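Local coordinates for enoyl CoA hydratase/isomerase (Crotonase) (Legionella pneumophila subsp. pneumophila, PDB 3I47), which probably catalyses hydration or isomerisation of enoyl-CoA thioesters, as members of the crotonase family do, at residues A[5-10]-A[18-23]; A[10-15]-A[200-205]; A[126-131]-A[184-189]. All blocks are in the same frame, centred on the assembly; numbering follows the deposited sequence. Where two conformers were deposited one is given.

Contact 1: A[5-10]-A[18-23]; sequences DLLYEI and TMNRIS
Asp5 and Arg21 meet in a salt bridge just beyond the paired ends of strands 6-11 and 14-19. The arginine side chain can be followed outward from its backbone. CB leads to CG, set beside the backbone N and anti to the carbonyl carbon (chi1 -71°), and CG rests 3.6 Å from Asp5 CG. From there the chain runs extended; CD passes Asp5 OD2 at van der Waals range, and NE donates to that oxygen over 2.7 Å. The carboxylate and guanidinium planes are 69° apart, and NE meets OD2 from above the carboxylate plane, so this is not a flat, two-pronged pairing. CZ, between NE and NH2, also lies near Asp5 OD2, at 3.4 Å. At the tip, NH2 adds a weak bond to the same OD2, and a water joins the two groups by donating to OD2 and accepting from NH2. NH1 turns to Asp29, giving the guanidinium a second acidic partner.

The backbones pair as antiparallel strands. Leu7 and Thr18 form a hydrogen-bonded pair, with Leu7 N to Thr18 O and Thr18 N to Leu7 O both 2.9 Å. Leu6 and Met19 form the adjoining non-hydrogen-bonded pair, and Leu6 CD1 reaches Met19 CG at 4.0 Å on the face where Leu6 also meets helix 30-45. Past the last bridge, Asn20 N still donates to Asp5 O (2.8 Å). On the other face Leu7 CD1 lies 3.9 Å from Asn20 CG, against an amide whose ND2 bonds to Ser4 O and OD1 to Asn57.

This is the open end of a beta hairpin, strands 6-11 and 14-19, whose strand 6-11 is an edge of the main sheet of the crotonase fold.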
loop_
_atom_site.group_PDB
_atom_site.type_symbol
_atom_site.label_atom_id
_atom_site.label_comp_id
_atom_site.label_asym_id
_atom_site.label_seq_id
_atom_site.Cartn_x
_atom_site.Cartn_y
_atom_site.Cartn_z
ATOM N N ASP A 5 13.795 -4.843 -13.700
ATOM C CA ASP A 5 12.577 -5.498 -13.186
ATOM C C ASP A 5 11.765 -4.625 -12.236
ATOM O O ASP A 5 10.535 -4.730 -12.193
ATOM C CB ASP A 5 12.903 -6.829 -12.505
ATOM C CG ASP A 5 13.110 -7.962 -13.502
ATOM O OD1 ASP A 5 13.173 -7.709 -14.727
ATOM O OD2 ASP A 5 13.214 -9.115 -13.067
ATOM N N LEU A 6 12.455 -3.791 -11.469
ATOM C CA LEU A 6 11.797 -2.906 -10.534
ATOM C C LEU A 6 12.480 -1.555 -10.608
ATOM O O LEU A 6 13.674 -1.451 -10.318
ATOM C CB LEU A 6 11.866 -3.486 -9.122
ATOM C CG LEU A 6 11.117 -2.639 -8.100
ATOM C CD1 LEU A 6 9.630 -2.904 -8.212
ATOM C CD2 LEU A 6 11.614 -2.907 -6.715
ATOM N N LEU A 7 11.729 -0.541 -11.031
ATOM C CA LEU A 7 12.247 0.802 -11.167
ATOM C C LEU A 7 12.011 1.592 -9.889
ATOM O O LEU A 7 11.056 1.335 -9.162
ATOM C CB LEU A 7 11.610 1.512 -12.367
ATOM C CG LEU A 7 11.683 0.777 -13.707
ATOM C CD1 LEU A 7 10.846 1.490 -14.762
ATOM C CD2 LEU A 7 13.131 0.598 -14.178
ATOM N N TYR A 8 12.907 2.520 -9.600
ATOM C CA TYR A 8 12.772 3.362 -8.411
ATOM C C TYR A 8 13.217 4.773 -8.727
ATOM O O TYR A 8 14.345 4.985 -9.184
ATOM C CB TYR A 8 13.583 2.768 -7.254
ATOM C CG TYR A 8 13.541 3.565 -5.975
ATOM C CD1 TYR A 8 12.321 3.927 -5.396
ATOM C CD2 TYR A 8 14.724 3.948 -5.335
ATOM C CE1 TYR A 8 12.279 4.670 -4.218
ATOM C CE2 TYR A 8 14.695 4.681 -4.157
ATOM C CZ TYR A 8 13.473 5.039 -3.607
ATOM O OH TYR A 8 13.449 5.759 -2.436
ATOM N N GLU A 9 12.329 5.741 -8.503
ATOM C CA GLU A 9 12.671 7.152 -8.689
ATOM C C GLU A 9 11.906 8.027 -7.707
ATOM O O GLU A 9 10.867 7.616 -7.186
ATOM C CB GLU A 9 12.435 7.613 -10.134
ATOM C CG GLU A 9 10.983 7.835 -10.548
ATOM C CD GLU A 9 10.861 8.523 -11.907
ATOM O OE1 GLU A 9 11.538 9.553 -12.128
ATOM O OE2 GLU A 9 10.081 8.040 -12.755
ATOM N N ILE A 10 12.443 9.217 -7.456
ATOM C CA ILE A 10 11.804 10.203 -6.585
ATOM C C ILE A 10 11.401 11.427 -7.407
ATOM O O ILE A 10 12.224 11.975 -8.151
ATOM C CB ILE A 10 12.737 10.615 -5.421
ATOM C CG1 ILE A 10 13.113 9.394 -4.577
ATOM C CG2 ILE A 10 12.088 11.702 -4.546
ATOM C CD1 ILE A 10 14.339 9.602 -3.711
ATOM N N THR A 18 8.169 1.011 -9.270
ATOM C CA THR A 18 7.397 0.517 -10.411
ATOM C C THR A 18 7.788 -0.907 -10.813
ATOM O O THR A 18 8.905 -1.142 -11.288
ATOM C CB THR A 18 7.539 1.471 -11.623
ATOM O OG1 THR A 18 7.205 2.802 -11.216
ATOM C CG2 THR A 18 6.616 1.053 -12.758
ATOM N N MET A 19 6.858 -1.843 -10.645
ATOM C CA MET A 19 7.067 -3.205 -11.135
ATOM C C MET A 19 7.108 -3.176 -12.661
ATOM O O MET A 19 6.195 -2.664 -13.308
ATOM C CB MET A 19 5.967 -4.134 -10.622
ATOM C CG MET A 19 6.017 -4.351 -9.096
ATOM S SD MET A 19 4.687 -5.388 -8.354
ATOM C CE MET A 19 3.215 -4.386 -8.671
ATOM N N ASN A 20 8.175 -3.732 -13.232
ATOM C CA ASN A 20 8.459 -3.510 -14.648
ATOM C C ASN A 20 8.763 -4.810 -15.407
ATOM O O ASN A 20 9.471 -4.798 -16.430
ATOM C CB ASN A 20 9.609 -2.489 -14.770
ATOM C CG ASN A 20 9.769 -1.936 -16.177
ATOM O OD1 ASN A 20 8.798 -1.542 -16.824
ATOM N ND2 ASN A 20 11.013 -1.903 -16.659
ATOM N N ARG A 21 8.216 -5.924 -14.926
ATOM C CA ARG A 21 8.292 -7.191 -15.674
ATOM C C ARG A 21 7.132 -7.258 -16.659
ATOM O O ARG A 21 6.187 -8.028 -16.473
ATOM C CB ARG A 21 8.281 -8.397 -14.738
ATOM C CG ARG A 21 9.561 -8.571 -13.945
ATOM C CD ARG A 21 9.574 -9.959 -13.308
ATOM N NE ARG A 21 10.758 -10.207 -12.486
ATOM C CZ ARG A 21 10.944 -11.332 -11.794
ATOM N NH1 ARG A 21 10.036 -12.296 -11.843
ATOM N NH2 ARG A 21 12.038 -11.496 -11.063
ATOM N N ILE A 22 7.199 -6.421 -17.693
ATOM C CA ILE A 22 6.078 -6.250 -18.617
ATOM C C ILE A 22 5.704 -7.549 -19.336
ATOM O O ILE A 22 4.528 -7.907 -19.403
ATOM C CB ILE A 22 6.347 -5.082 -19.609
ATOM C CG1 ILE A 22 6.344 -3.745 -18.838
ATOM C CG2 ILE A 22 5.324 -5.104 -20.766
ATOM C CD1 ILE A 22 6.844 -2.551 -19.651
ATOM N N SER A 23 6.696 -8.276 -19.841
ATOM C CA SER A 23 6.411 -9.489 -20.601
ATOM C C SER A 23 5.815 -10.616 -19.749
ATOM O O SER A 23 5.092 -11.478 -20.268
ATOM C CB SER A 23 7.657 -9.960 -21.355
ATOM O OG SER A 23 8.656 -10.414 -20.459
HETATM O O HOH W 1 13.672 -9.390 -10.360
#

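Contact 2: A[10-15]-A[200-205]; sequences IQDKVG and ISNNAP
The turn between strands 6-11 and 14-19 meets the C-terminal end of helix 189-201, with the backbones closest at Lys13 and Ser201, whose CA atoms are 6.3 Å apart. Gln11 to Val14 form a type I' turn, in which Asp12 and Lys13 both have positive phi (43° and 68°). Ser201 points its CB at this turn. Its OG stands 3.4 Å from Asp12 O without a hydrogen bond between them; the hydroxyl is instead bonded to Ser198 O, one turn back in its own helix. Lys13 CB approaches Ser201 CB at 4.2 Å, while the rest of the lysine leads away. Val14 CG2 comes within 4.3 Å of Ser201 OG from the strand that follows the turn. Farther out, Asp12 and Asn202 cross at about a right angle, and the nearest atoms, Asp12 OD2 and Asn202 ND2, remain 4.1 Å apart. Asp12 OD2 has a weak bond to Ser198 OG.

Ser201 OG and, weakly, Asp12 OD2 thus find their partners in Ser198 rather than across the contact. With no hydrogen bond or salt bridge between them, the two segments meet across their 161 Å² by van der Waals contact alone.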
loop_
_atom_site.group_PDB
_atom_site.type_symbol
_atom_site.label_atom_id
_atom_site.label_comp_id
_atom_site.label_asym_id
_atom_site.label_seq_id
_atom_site.Cartn_x
_atom_site.Cartn_y
_atom_site.Cartn_z
ATOM N N ILE A 10 12.443 9.217 -7.456
ATOM C CA ILE A 10 11.804 10.203 -6.585
ATOM C C ILE A 10 11.401 11.427 -7.407
ATOM O O ILE A 10 12.224 11.975 -8.151
ATOM C CB ILE A 10 12.737 10.615 -5.421
ATOM C CG1 ILE A 10 13.113 9.394 -4.577
ATOM C CG2 ILE A 10 12.088 11.702 -4.546
ATOM C CD1 ILE A 10 14.339 9.602 -3.711
ATOM N N GLN A 11 10.134 11.826 -7.296
ATOM C CA GLN A 11 9.611 13.059 -7.903
ATOM C C GLN A 11 8.887 13.880 -6.839
ATOM O O GLN A 11 7.969 13.369 -6.220
ATOM C CB GLN A 11 8.571 12.741 -8.982
ATOM C CG GLN A 11 9.058 12.045 -10.241
ATOM C CD GLN A 11 7.914 11.763 -11.219
ATOM O OE1 GLN A 11 6.871 12.426 -11.191
ATOM N NE2 GLN A 11 8.110 10.771 -12.088
ATOM N N ASP A 12 9.258 15.148 -6.649
ATOM C CA ASP A 12 8.498 16.055 -5.746
ATOM C C ASP A 12 8.069 15.378 -4.420
ATOM O O ASP A 12 6.877 15.384 -4.042
ATOM C CB ASP A 12 7.275 16.660 -6.479
ATOM C CG ASP A 12 6.453 17.634 -5.599
ATOM O OD1 ASP A 12 7.046 18.379 -4.782
ATOM O OD2 ASP A 12 5.204 17.661 -5.730
ATOM N N LYS A 13 9.054 14.792 -3.737
ATOM C CA LYS A 13 8.895 14.143 -2.429
ATOM C C LYS A 13 8.059 12.862 -2.443
ATOM O O LYS A 13 7.696 12.343 -1.381
ATOM C CB LYS A 13 8.387 15.135 -1.369
ATOM C CG LYS A 13 9.289 16.365 -1.248
ATOM C CD LYS A 13 8.941 17.215 -0.040
ATOM C CE LYS A 13 9.884 18.417 0.075
ATOM N NZ LYS A 13 11.324 18.012 0.238
ATOM N N VAL A 14 7.805 12.341 -3.644
ATOM C CA VAL A 14 7.114 11.057 -3.802
ATOM C C VAL A 14 8.098 9.994 -4.308
ATOM O O VAL A 14 8.696 10.144 -5.379
ATOM C CB VAL A 14 5.911 11.169 -4.774
ATOM C CG1 VAL A 14 5.179 9.837 -4.881
ATOM C CG2 VAL A 14 4.947 12.245 -4.315
ATOM N N GLY A 15 8.264 8.923 -3.536
ATOM C CA GLY A 15 9.091 7.788 -3.976
ATOM C C GLY A 15 8.220 6.833 -4.758
ATOM O O GLY A 15 7.163 6.429 -4.277
ATOM N N ILE A 200 -0.815 14.983 -0.822
ATOM C CA ILE A 200 -0.471 14.502 0.505
ATOM C C ILE A 200 0.949 14.947 0.908
ATOM O O ILE A 200 1.176 15.344 2.061
ATOM C CB ILE A 200 -0.629 12.955 0.589
ATOM C CG1 ILE A 200 -2.097 12.576 0.344
ATOM C CG2 ILE A 200 -0.167 12.436 1.940
ATOM C CD1 ILE A 200 -2.332 11.073 0.162
ATOM N N SER A 201 1.882 14.918 -0.050
ATOM C CA SER A 201 3.284 15.278 0.224
ATOM C C SER A 201 3.426 16.762 0.541
ATOM O O SER A 201 4.421 17.174 1.128
ATOM C CB SER A 201 4.214 14.877 -0.932
ATOM O OG SER A 201 4.133 15.791 -2.014
ATOM N N ASN A 202 2.421 17.544 0.167
ATOM C CA ASN A 202 2.445 18.979 0.452
ATOM C C ASN A 202 1.682 19.398 1.703
ATOM O O ASN A 202 1.699 20.574 2.094
ATOM C CB ASN A 202 2.049 19.783 -0.790
ATOM C CG ASN A 202 3.086 19.673 -1.893
ATOM O OD1 ASN A 202 4.289 19.840 -1.654
ATOM N ND2 ASN A 202 2.637 19.370 -3.099
ATOM N N ASN A 203 1.032 18.444 2.357
ATOM C CA ASN A 203 0.480 18.704 3.682
ATOM C C ASN A 203 1.631 18.693 4.694
ATOM O O ASN A 203 2.718 18.172 4.411
ATOM C CB ASN A 203 -0.589 17.665 4.055
ATOM C CG ASN A 203 -1.852 17.765 3.190
ATOM O OD1 ASN A 203 -2.578 16.775 3.007
ATOM N ND2 ASN A 203 -2.111 18.945 2.654
ATOM N N ALA A 204 1.405 19.273 5.872
ATOM C CA ALA A 204 2.461 19.344 6.889
ATOM C C ALA A 204 2.982 17.953 7.223
ATOM O O ALA A 204 2.227 17.077 7.603
ATOM C CB ALA A 204 1.948 20.034 8.134
ATOM N N PRO A 205 4.294 17.738 7.062
ATOM C CA PRO A 205 4.797 16.364 7.090
ATOM C C PRO A 205 4.682 15.661 8.438
ATOM O O PRO A 205 4.320 14.480 8.481
ATOM C CB PRO A 205 6.267 16.513 6.664
ATOM C CG PRO A 205 6.598 17.940 6.908
ATOM C CD PRO A 205 5.325 18.700 6.652
#

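Contact 3: A[126-131]-A[184-189]; sequences ASTSAR and VPDDTL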
loop_
_atom_site.group_PDB
_atom_site.type_symbol
_atom_site.label_atom_id
_atom_site.label_comp_id
_atom_site.label_asym_id
_atom_site.label_seq_id
_atom_site.Cartn_x
_atom_site.Cartn_y
_atom_site.Cartn_z
ATOM N N ALA A 126 -7.483 2.429 -8.117
ATOM C CA ALA A 126 -7.630 1.487 -9.224
ATOM C C ALA A 126 -8.162 2.177 -10.466
ATOM O O ALA A 126 -8.974 3.112 -10.367
ATOM C CB ALA A 126 -8.554 0.354 -8.822
ATOM N N SER A 127 -7.706 1.727 -11.631
ATOM C CA SER A 127 -8.344 2.104 -12.885
ATOM C C SER A 127 -9.682 1.358 -12.980
ATOM O O SER A 127 -9.881 0.323 -12.328
ATOM C CB SER A 127 -7.441 1.737 -14.067
ATOM O OG SER A 127 -7.223 0.348 -14.055
ATOM N N THR A 128 -10.604 1.887 -13.779
ATOM C CA THR A 128 -11.938 1.286 -13.884
ATOM C C THR A 128 -11.876 -0.158 -14.386
ATOM O O THR A 128 -12.752 -0.969 -14.062
ATOM C CB THR A 128 -12.866 2.114 -14.806
ATOM O OG1 THR A 128 -12.276 2.229 -16.101
ATOM C CG2 THR A 128 -13.088 3.507 -14.236
ATOM N N SER A 129 -10.838 -0.477 -15.148
ATOM C CA SER A 129 -10.692 -1.814 -15.732
ATOM C C SER A 129 -9.926 -2.807 -14.845
ATOM O O SER A 129 -9.752 -3.970 -15.237
ATOM C CB SER A 129 -10.043 -1.718 -17.121
ATOM O OG SER A 129 -10.924 -1.106 -18.047
ATOM N N ALA A 130 -9.477 -2.371 -13.663
ATOM C CA ALA A 130 -8.744 -3.250 -12.731
ATOM C C ALA A 130 -9.620 -4.399 -12.227
ATOM O O ALA A 130 -10.836 -4.244 -12.093
ATOM C CB ALA A 130 -8.193 -2.453 -11.552
ATOM N N ARG A 131 -9.000 -5.558 -11.995
ATOM C CA ARG A 131 -9.716 -6.714 -11.449
ATOM C C ARG A 131 -8.858 -7.368 -10.387
ATOM O O ARG A 131 -7.627 -7.317 -10.440
ATOM C CB ARG A 131 -10.071 -7.754 -12.518
ATOM C CG ARG A 131 -10.857 -7.236 -13.704
ATOM C CD ARG A 131 -9.957 -7.247 -14.911
ATOM N NE ARG A 131 -9.202 -8.496 -14.964
ATOM C CZ ARG A 131 -8.295 -8.804 -15.885
ATOM N NH1 ARG A 131 -7.681 -9.978 -15.830
ATOM N NH2 ARG A 131 -8.014 -7.961 -16.868
ATOM N N VAL A 184 -10.699 5.386 -10.977
ATOM C CA VAL A 184 -10.480 6.505 -11.905
ATOM C C VAL A 184 -10.286 6.006 -13.343
ATOM O O VAL A 184 -9.998 4.822 -13.560
ATOM C CB VAL A 184 -9.274 7.373 -11.440
ATOM C CG1 VAL A 184 -9.522 7.938 -10.031
ATOM C CG2 VAL A 184 -7.999 6.553 -11.464
ATOM N N PRO A 185 -10.467 6.886 -14.353
ATOM C CA PRO A 185 -10.357 6.443 -15.741
ATOM C C PRO A 185 -9.010 5.813 -16.072
ATOM O O PRO A 185 -7.975 6.292 -15.604
ATOM C CB PRO A 185 -10.554 7.747 -16.533
ATOM C CG PRO A 185 -11.414 8.579 -15.636
ATOM C CD PRO A 185 -10.857 8.305 -14.273
ATOM N N ASP A 186 -9.043 4.744 -16.870
ATOM C CA ASP A 186 -7.842 3.989 -17.250
ATOM C C ASP A 186 -6.670 4.857 -17.751
ATOM O O ASP A 186 -5.523 4.705 -17.310
ATOM C CB ASP A 186 -8.187 2.974 -18.353
ATOM C CG ASP A 186 -9.079 1.822 -17.873
ATOM O OD1 ASP A 186 -9.428 1.742 -16.683
ATOM O OD2 ASP A 186 -9.425 0.968 -18.720
ATOM N N ASP A 187 -6.956 5.758 -18.684
ATOM C CA ASP A 187 -5.877 6.446 -19.385
ATOM C C ASP A 187 -5.267 7.566 -18.564
ATOM O O ASP A 187 -4.245 8.129 -18.966
ATOM C CB ASP A 187 -6.339 6.957 -20.747
ATOM C CG ASP A 187 -6.665 5.832 -21.716
ATOM O OD1 ASP A 187 -6.268 4.663 -21.478
ATOM O OD2 ASP A 187 -7.324 6.123 -22.731
ATOM N N THR A 188 -5.877 7.884 -17.418
ATOM C CA THR A 188 -5.316 8.916 -16.529
ATOM C C THR A 188 -5.017 8.434 -15.103
ATOM O O THR A 188 -4.890 9.226 -14.169
ATOM C CB THR A 188 -6.163 10.193 -16.529
ATOM O OG1 THR A 188 -7.548 9.848 -16.409
ATOM C CG2 THR A 188 -5.934 10.978 -17.811
ATOM N N LEU A 189 -4.863 7.120 -14.946
ATOM C CA LEU A 189 -4.547 6.541 -13.647
ATOM C C LEU A 189 -3.253 7.118 -13.071
ATOM O O LEU A 189 -3.224 7.538 -11.907
ATOM C CB LEU A 189 -4.457 5.010 -13.759
ATOM C CG LEU A 189 -4.056 4.237 -12.495
ATOM C CD1 LEU A 189 -5.094 4.411 -11.370
ATOM C CD2 LEU A 189 -3.884 2.749 -12.824
HETATM O O HOH W 2 -11.536 4.183 -18.302
#
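Asp186 lays its carboxylate over the turn 127-130, with OD1 only 3.3 Å from Ser127 CB. Thr128 OG1 donates to OD1 over 2.9 Å, coming from above the carboxylate plane, and Ser129 N reaches the same oxygen on its syn lone pair at 3.0 Å. The other oxygen, OD2, takes the hydroxyl of Ser129 OG, also syn, at 2.6 Å. Three donors thus grip the carboxylate and would fix its rotation. Thr128 OG1 stands between its backbone N and carbonyl carbon (chi1 58°), where it also accepts from a water that in turn takes the Asp186 N-H.

Next to this carboxylate, Val184 N donates to Ala126 O, nearly along the C=O axis, over 2.9 Å, and Thr128 N returns a weak bond to Val184 O. Leu189, at the start of helix 189-201, packs CD2 at 3.9 Å against Ser127 CB; its side chain also touches Ile125 and Gln107.

The pairing of Ser127 with Val184 is a parallel beta bridge at the ends of strands 123-127 and 182-184. It belongs to the crotonase fold, whose main sheet has 182-184 as an outermost strand, with the chain turning from there into helix 189-201.

The three contacts are spread around one mixed sheet, in which 6-11 and 182-184 are the outermost strands. Contact 1 and contact 2 lie toward the two ends of the 6-11/14-19 hairpin, their centres about 20 Å apart, and share Ile10; their segments alternate along the chain. Contact 3 is at the far edge of the sheet, its centre about 19 Å from that of contact 1 and about 23 Å from that of contact 2. In sequence contact 1 closes before contact 3 opens, whereas contact 2 spans the whole interval containing contact 3. Helix 189-201 starts in contact 3 and finishes in contact 2, bringing the chain from one sheet edge back to the N-terminal hairpin.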